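Local coordinates for protein chinitase A (Streptomyces coelicolor, PDB 3EBV) that probably hydrolyses internal glycosidic bonds of chitin, through the family 18 glycosyl hydrolase domain of a longer protein, at residues T152-A166 and F201-L214. Numbering follows the deposited sequence.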
loop_
_atom_site.group_PDB
_atom_site.type_symbol
_atom_site.label_atom_id
_atom_site.label_comp_id
_atom_site.label_asym_id
_atom_site.label_seq_id
_atom_site.Cartn_x
_atom_site.Cartn_y
_atom_site.Cartn_z
ATOM N N THR A 152 -7.938 -1.862 -8.797
ATOM C CA THR A 152 -8.618 -3.133 -8.969
ATOM C C THR A 152 -8.418 -3.715 -10.380
ATOM O O THR A 152 -8.350 -4.932 -10.560
ATOM C CB THR A 152 -10.134 -2.988 -8.643
ATOM O OG1 THR A 152 -10.684 -1.949 -9.465
ATOM C CG2 THR A 152 -10.322 -2.707 -7.196
ATOM N N ILE A 153 -8.345 -2.846 -11.381
ATOM C CA ILE A 153 -8.149 -3.316 -12.768
ATOM C C ILE A 153 -6.816 -4.044 -12.969
ATOM O O ILE A 153 -6.642 -4.786 -13.969
ATOM C CB ILE A 153 -8.203 -2.164 -13.790
ATOM C CG1 ILE A 153 -7.157 -1.079 -13.466
ATOM C CG2 ILE A 153 -9.615 -1.616 -13.841
ATOM C CD1 ILE A 153 -7.093 0.047 -14.496
ATOM N N ASP A 154 -5.892 -3.869 -12.017
ATOM C CA ASP A 154 -4.551 -4.451 -12.147
ATOM C C ASP A 154 -4.433 -5.863 -11.563
ATOM O O ASP A 154 -3.377 -6.502 -11.735
ATOM C CB ASP A 154 -3.546 -3.546 -11.445
ATOM C CG ASP A 154 -3.467 -2.154 -12.061
ATOM O OD1 ASP A 154 -3.355 -2.067 -13.300
ATOM O OD2 ASP A 154 -3.521 -1.167 -11.300
HETATM N N MSE A 155 -5.469 -6.339 -10.858
HETATM C CA MSE A 155 -5.408 -7.653 -10.205
HETATM C C MSE A 155 -6.670 -8.484 -10.490
HETATM O O MSE A 155 -7.039 -9.347 -9.683
HETATM C CB MSE A 155 -5.262 -7.507 -8.684
HETATM C CG MSE A 155 -4.115 -6.596 -8.196
HETATM SE SE MSE A 155 -2.337 -7.421 -8.472
HETATM C CE MSE A 155 -2.420 -8.741 -7.099
ATOM N N GLN A 156 -7.273 -8.276 -11.649
ATOM C CA GLN A 156 -8.468 -9.034 -12.040
ATOM C C GLN A 156 -8.134 -10.452 -12.491
ATOM O O GLN A 156 -8.983 -11.327 -12.469
ATOM C CB GLN A 156 -9.228 -8.271 -13.120
ATOM C CG GLN A 156 -10.131 -7.168 -12.520
ATOM C CD GLN A 156 -11.387 -7.754 -11.850
ATOM O OE1 GLN A 156 -11.427 -7.979 -10.608
ATOM N NE2 GLN A 156 -12.404 -7.946 -12.641
ATOM N N SER A 157 -6.877 -10.671 -12.865
ATOM C CA SER A 157 -6.384 -12.026 -13.118
ATOM C C SER A 157 -4.875 -11.995 -12.940
ATOM O O SER A 157 -4.254 -10.917 -12.818
ATOM C CB SER A 157 -6.697 -12.489 -14.548
ATOM O OG SER A 157 -5.900 -11.838 -15.515
ATOM N N THR A 158 -4.285 -13.184 -12.976
ATOM C CA THR A 158 -2.839 -13.328 -12.820
ATOM C C THR A 158 -2.095 -12.734 -13.996
ATOM O O THR A 158 -0.894 -12.572 -13.915
ATOM C CB THR A 158 -2.424 -14.788 -12.640
ATOM O OG1 THR A 158 -2.840 -15.516 -13.797
ATOM C CG2 THR A 158 -3.049 -15.401 -11.392
ATOM N N GLN A 159 -2.828 -12.367 -15.044
ATOM C CA GLN A 159 -2.271 -11.699 -16.213
ATOM C C GLN A 159 -2.139 -10.178 -16.052
ATOM O O GLN A 159 -1.544 -9.544 -16.888
ATOM C CB GLN A 159 -3.109 -12.036 -17.481
ATOM C CG GLN A 159 -3.336 -13.548 -17.713
ATOM C CD GLN A 159 -2.045 -14.332 -17.589
ATOM O OE1 GLN A 159 -1.933 -15.281 -16.788
ATOM N NE2 GLN A 159 -1.044 -13.921 -18.361
ATOM N N GLY A 160 -2.730 -9.582 -15.017
ATOM C CA GLY A 160 -2.582 -8.127 -14.836
ATOM C C GLY A 160 -1.106 -7.793 -14.648
ATOM O O GLY A 160 -0.375 -8.596 -14.080
ATOM N N GLY A 161 -0.684 -6.603 -15.069
ATOM C CA GLY A 161 0.747 -6.239 -14.954
ATOM C C GLY A 161 1.243 -6.260 -13.522
ATOM O O GLY A 161 2.303 -6.843 -13.230
ATOM N N TYR A 162 0.505 -5.635 -12.595
ATOM C CA TYR A 162 0.850 -5.757 -11.178
ATOM C C TYR A 162 0.866 -7.213 -10.688
ATOM O O TYR A 162 1.733 -7.617 -9.925
ATOM C CB TYR A 162 -0.117 -4.937 -10.286
ATOM C CG TYR A 162 0.291 -3.508 -10.045
ATOM C CD1 TYR A 162 -0.058 -2.505 -10.946
ATOM C CD2 TYR A 162 0.994 -3.183 -8.892
ATOM C CE1 TYR A 162 0.324 -1.137 -10.709
ATOM C CE2 TYR A 162 1.349 -1.840 -8.614
ATOM C CZ TYR A 162 1.009 -0.846 -9.546
ATOM O OH TYR A 162 1.430 0.441 -9.236
ATOM N N PHE A 163 -0.129 -8.012 -11.108
ATOM C CA PHE A 163 -0.255 -9.351 -10.596
ATOM C C PHE A 163 0.954 -10.187 -11.083
ATOM O O PHE A 163 1.565 -10.900 -10.279
ATOM C CB PHE A 163 -1.613 -9.959 -11.024
ATOM C CG PHE A 163 -2.149 -11.008 -10.077
ATOM C CD1 PHE A 163 -3.543 -11.080 -9.820
ATOM C CD2 PHE A 163 -1.314 -11.911 -9.429
ATOM C CE1 PHE A 163 -4.055 -12.093 -8.934
ATOM C CE2 PHE A 163 -1.821 -12.922 -8.541
ATOM C CZ PHE A 163 -3.218 -12.988 -8.320
ATOM N N GLN A 164 1.281 -10.059 -12.372
ATOM C CA GLN A 164 2.419 -10.823 -12.927
ATOM C C GLN A 164 3.707 -10.434 -12.200
ATOM O O GLN A 164 4.504 -11.289 -11.849
ATOM C CB GLN A 164 2.583 -10.533 -14.404
ATOM C CG GLN A 164 3.640 -11.426 -15.067
ATOM C CD GLN A 164 3.349 -12.888 -14.927
ATOM O OE1 GLN A 164 4.013 -13.618 -14.128
ATOM N NE2 GLN A 164 2.332 -13.350 -15.679
ATOM N N THR A 165 3.865 -9.125 -11.952
ATOM C CA THR A 165 5.062 -8.633 -11.254
ATOM C C THR A 165 5.122 -9.199 -9.859
ATOM O O THR A 165 6.146 -9.728 -9.398
ATOM C CB THR A 165 5.125 -7.100 -11.240
ATOM O OG1 THR A 165 5.043 -6.611 -12.582
ATOM C CG2 THR A 165 6.448 -6.585 -10.577
ATOM N N ALA A 166 3.993 -9.084 -9.131
ATOM C CA ALA A 166 3.919 -9.593 -7.778
ATOM C C ALA A 166 4.318 -11.086 -7.696
ATOM O O ALA A 166 5.103 -11.503 -6.820
ATOM C CB ALA A 166 2.492 -9.367 -7.238
ATOM N N PHE A 201 -17.255 -6.899 -2.213
ATOM C CA PHE A 201 -16.191 -6.394 -3.116
ATOM C C PHE A 201 -14.838 -6.706 -2.499
ATOM O O PHE A 201 -13.909 -7.101 -3.223
ATOM C CB PHE A 201 -16.357 -4.895 -3.231
ATOM C CG PHE A 201 -15.581 -4.232 -4.368
ATOM C CD1 PHE A 201 -15.966 -4.371 -5.700
ATOM C CD2 PHE A 201 -14.492 -3.410 -4.053
ATOM C CE1 PHE A 201 -15.271 -3.666 -6.725
ATOM C CE2 PHE A 201 -13.804 -2.712 -5.087
ATOM C CZ PHE A 201 -14.174 -2.822 -6.380
ATOM N N LEU A 202 -14.717 -6.535 -1.187
ATOM C CA LEU A 202 -13.446 -6.834 -0.522
ATOM C C LEU A 202 -13.120 -8.319 -0.584
ATOM O O LEU A 202 -12.024 -8.730 -0.963
ATOM C CB LEU A 202 -13.456 -6.344 0.932
ATOM C CG LEU A 202 -13.836 -4.857 1.104
ATOM C CD1 LEU A 202 -13.775 -4.444 2.556
ATOM C CD2 LEU A 202 -12.912 -3.951 0.251
ATOM N N THR A 203 -14.084 -9.149 -0.162
ATOM C CA THR A 203 -13.759 -10.577 -0.053
ATOM C C THR A 203 -13.631 -11.284 -1.392
ATOM O O THR A 203 -12.713 -12.116 -1.568
ATOM C CB THR A 203 -14.822 -11.312 0.836
ATOM O OG1 THR A 203 -16.126 -11.117 0.250
ATOM C CG2 THR A 203 -14.830 -10.741 2.243
ATOM N N ALA A 204 -14.542 -10.991 -2.324
ATOM C CA ALA A 204 -14.516 -11.636 -3.624
ATOM C C ALA A 204 -13.325 -11.247 -4.499
ATOM O O ALA A 204 -12.856 -12.060 -5.315
ATOM C CB ALA A 204 -15.847 -11.429 -4.356
ATOM N N LEU A 205 -12.870 -9.989 -4.373
ATOM C CA LEU A 205 -11.689 -9.577 -5.137
ATOM C C LEU A 205 -10.406 -10.018 -4.426
ATOM O O LEU A 205 -9.451 -10.402 -5.122
ATOM C CB LEU A 205 -11.687 -8.050 -5.346
ATOM C CG LEU A 205 -12.499 -7.582 -6.562
ATOM C CD1 LEU A 205 -13.979 -7.925 -6.500
ATOM C CD2 LEU A 205 -12.342 -6.056 -6.695
ATOM N N ALA A 206 -10.351 -9.966 -3.087
ATOM C CA ALA A 206 -9.177 -10.518 -2.374
ATOM C C ALA A 206 -8.998 -11.996 -2.705
ATOM O O ALA A 206 -7.871 -12.477 -2.864
ATOM C CB ALA A 206 -9.298 -10.307 -0.888
ATOM N N CYS A 207 -10.104 -12.706 -2.855
ATOM C CA CYS A 207 -10.065 -14.135 -3.223
ATOM C C CYS A 207 -9.268 -14.381 -4.518
ATOM O O CYS A 207 -8.600 -15.414 -4.660
ATOM C CB CYS A 207 -11.540 -14.569 -3.401
ATOM S SG CYS A 207 -11.786 -16.246 -4.000
ATOM N N ILE A 208 -9.342 -13.476 -5.492
ATOM C CA ILE A 208 -8.614 -13.701 -6.747
ATOM C C ILE A 208 -7.102 -13.782 -6.422
ATOM O O ILE A 208 -6.379 -14.606 -7.004
ATOM C CB ILE A 208 -8.841 -12.539 -7.760
ATOM C CG1 ILE A 208 -10.324 -12.369 -8.098
ATOM C CG2 ILE A 208 -8.038 -12.752 -9.040
ATOM C CD1 ILE A 208 -10.596 -11.090 -8.871
ATOM N N GLN A 209 -6.629 -12.904 -5.523
ATOM C CA GLN A 209 -5.205 -12.929 -5.113
ATOM C C GLN A 209 -4.874 -14.189 -4.312
ATOM O O GLN A 209 -3.836 -14.842 -4.565
ATOM C CB GLN A 209 -4.905 -11.671 -4.296
ATOM C CG GLN A 209 -5.041 -10.423 -5.153
ATOM C CD GLN A 209 -4.984 -9.124 -4.366
ATOM O OE1 GLN A 209 -4.249 -9.005 -3.392
ATOM N NE2 GLN A 209 -5.779 -8.155 -4.808
ATOM N N LEU A 210 -5.738 -14.521 -3.350
ATOM C CA LEU A 210 -5.511 -15.661 -2.443
ATOM C C LEU A 210 -5.558 -17.005 -3.166
ATOM O O LEU A 210 -4.908 -17.958 -2.701
ATOM C CB LEU A 210 -6.484 -15.639 -1.262
ATOM C CG LEU A 210 -6.386 -14.394 -0.357
ATOM C CD1 LEU A 210 -7.693 -14.153 0.405
ATOM C CD2 LEU A 210 -5.172 -14.579 0.599
ATOM N N GLU A 211 -6.342 -17.083 -4.232
ATOM C CA GLU A 211 -6.423 -18.303 -5.053
ATOM C C GLU A 211 -5.467 -18.253 -6.239
ATOM O O GLU A 211 -5.373 -19.248 -6.987
ATOM C CB GLU A 211 -7.883 -18.539 -5.544
ATOM C CG GLU A 211 -8.867 -18.748 -4.402
ATOM C CD GLU A 211 -10.280 -19.112 -4.897
ATOM O OE1 GLU A 211 -10.583 -18.905 -6.112
ATOM O OE2 GLU A 211 -11.073 -19.590 -4.034
ATOM N N GLY A 212 -4.762 -17.126 -6.449
ATOM C CA GLY A 212 -4.003 -16.938 -7.660
ATOM C C GLY A 212 -2.489 -16.945 -7.477
ATOM O O GLY A 212 -1.775 -16.478 -8.352
ATOM N N GLY A 213 -2.044 -17.441 -6.335
ATOM C CA GLY A 213 -0.602 -17.692 -6.124
ATOM C C GLY A 213 0.104 -16.784 -5.134
ATOM O O GLY A 213 1.305 -16.956 -4.906
ATOM N N LEU A 214 -0.600 -15.820 -4.555
ATOM C CA LEU A 214 -0.049 -14.983 -3.464
ATOM C C LEU A 214 -0.342 -15.635 -2.127
ATOM O O LEU A 214 -1.440 -16.205 -1.923
ATOM C CB LEU A 214 -0.604 -13.556 -3.524
ATOM C CG LEU A 214 -0.201 -12.793 -4.791
ATOM C CD1 LEU A 214 -0.914 -11.451 -4.775
ATOM C CD2 LEU A 214 1.321 -12.574 -4.876
HETATM O O HOH W 1 -7.889 -8.833 -6.980
#
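The ring of F163 reaches from helix 161-168 to the last turn of helix 199-210 and the loop behind it. Its CZ lies 3.8 Å from Q209 CA, and the carbonyl oxygen of I208 meets the ring edge in its plane. CE2 comes within 3.6 Å of G212 O and also touches CG of L214. One face of the ring carries T158 CA, toward the rim; the other carries the selenomethionine methyl, M155 CE, 3.7 Å above the plane. With its CG turned away from the backbone N (chi1 -152°), F163 directs the ring toward I208, Q209 and G212. Replacing F163 with alanine would probably open a gap between M155 and T158 and leave the residues at I208, Q209 and L214 without their aromatic partner. A CB at G212 would run into F163 CZ and also into I208 O.

M155 folds back at chi2 and chi3, and its CE thereby rests 3.7 Å from Q209 CG, the two side chains crossing nearly at right angles, while also touching L214 CD1. L214 CD2 extends the apolar surface to A166 CB. Beside these, I208 CG2 packs against M155 O at 3.6 Å. No direct hydrogen bond joins the segments; instead a water lies in hydrogen-bonding reach of M155 O and L205 O and accepts from Q209 NE2. Further along, T152 CG2 abuts F201 CZ and L205 CD2 together, 3.9 Å from each, and L205 CD2 lies over one face of the F201 ring, while T152 OG1 bonds to S183.

Beneath this layer, M155, L205 and Q209 lean on M178 of strand 175-179. The loop leading into helix 161-168, with F163 from that helix, is thus packed against the end of helix 199-210 outside a parallel strand, consistent with the TIM barrel of family 18 glycosyl hydrolases.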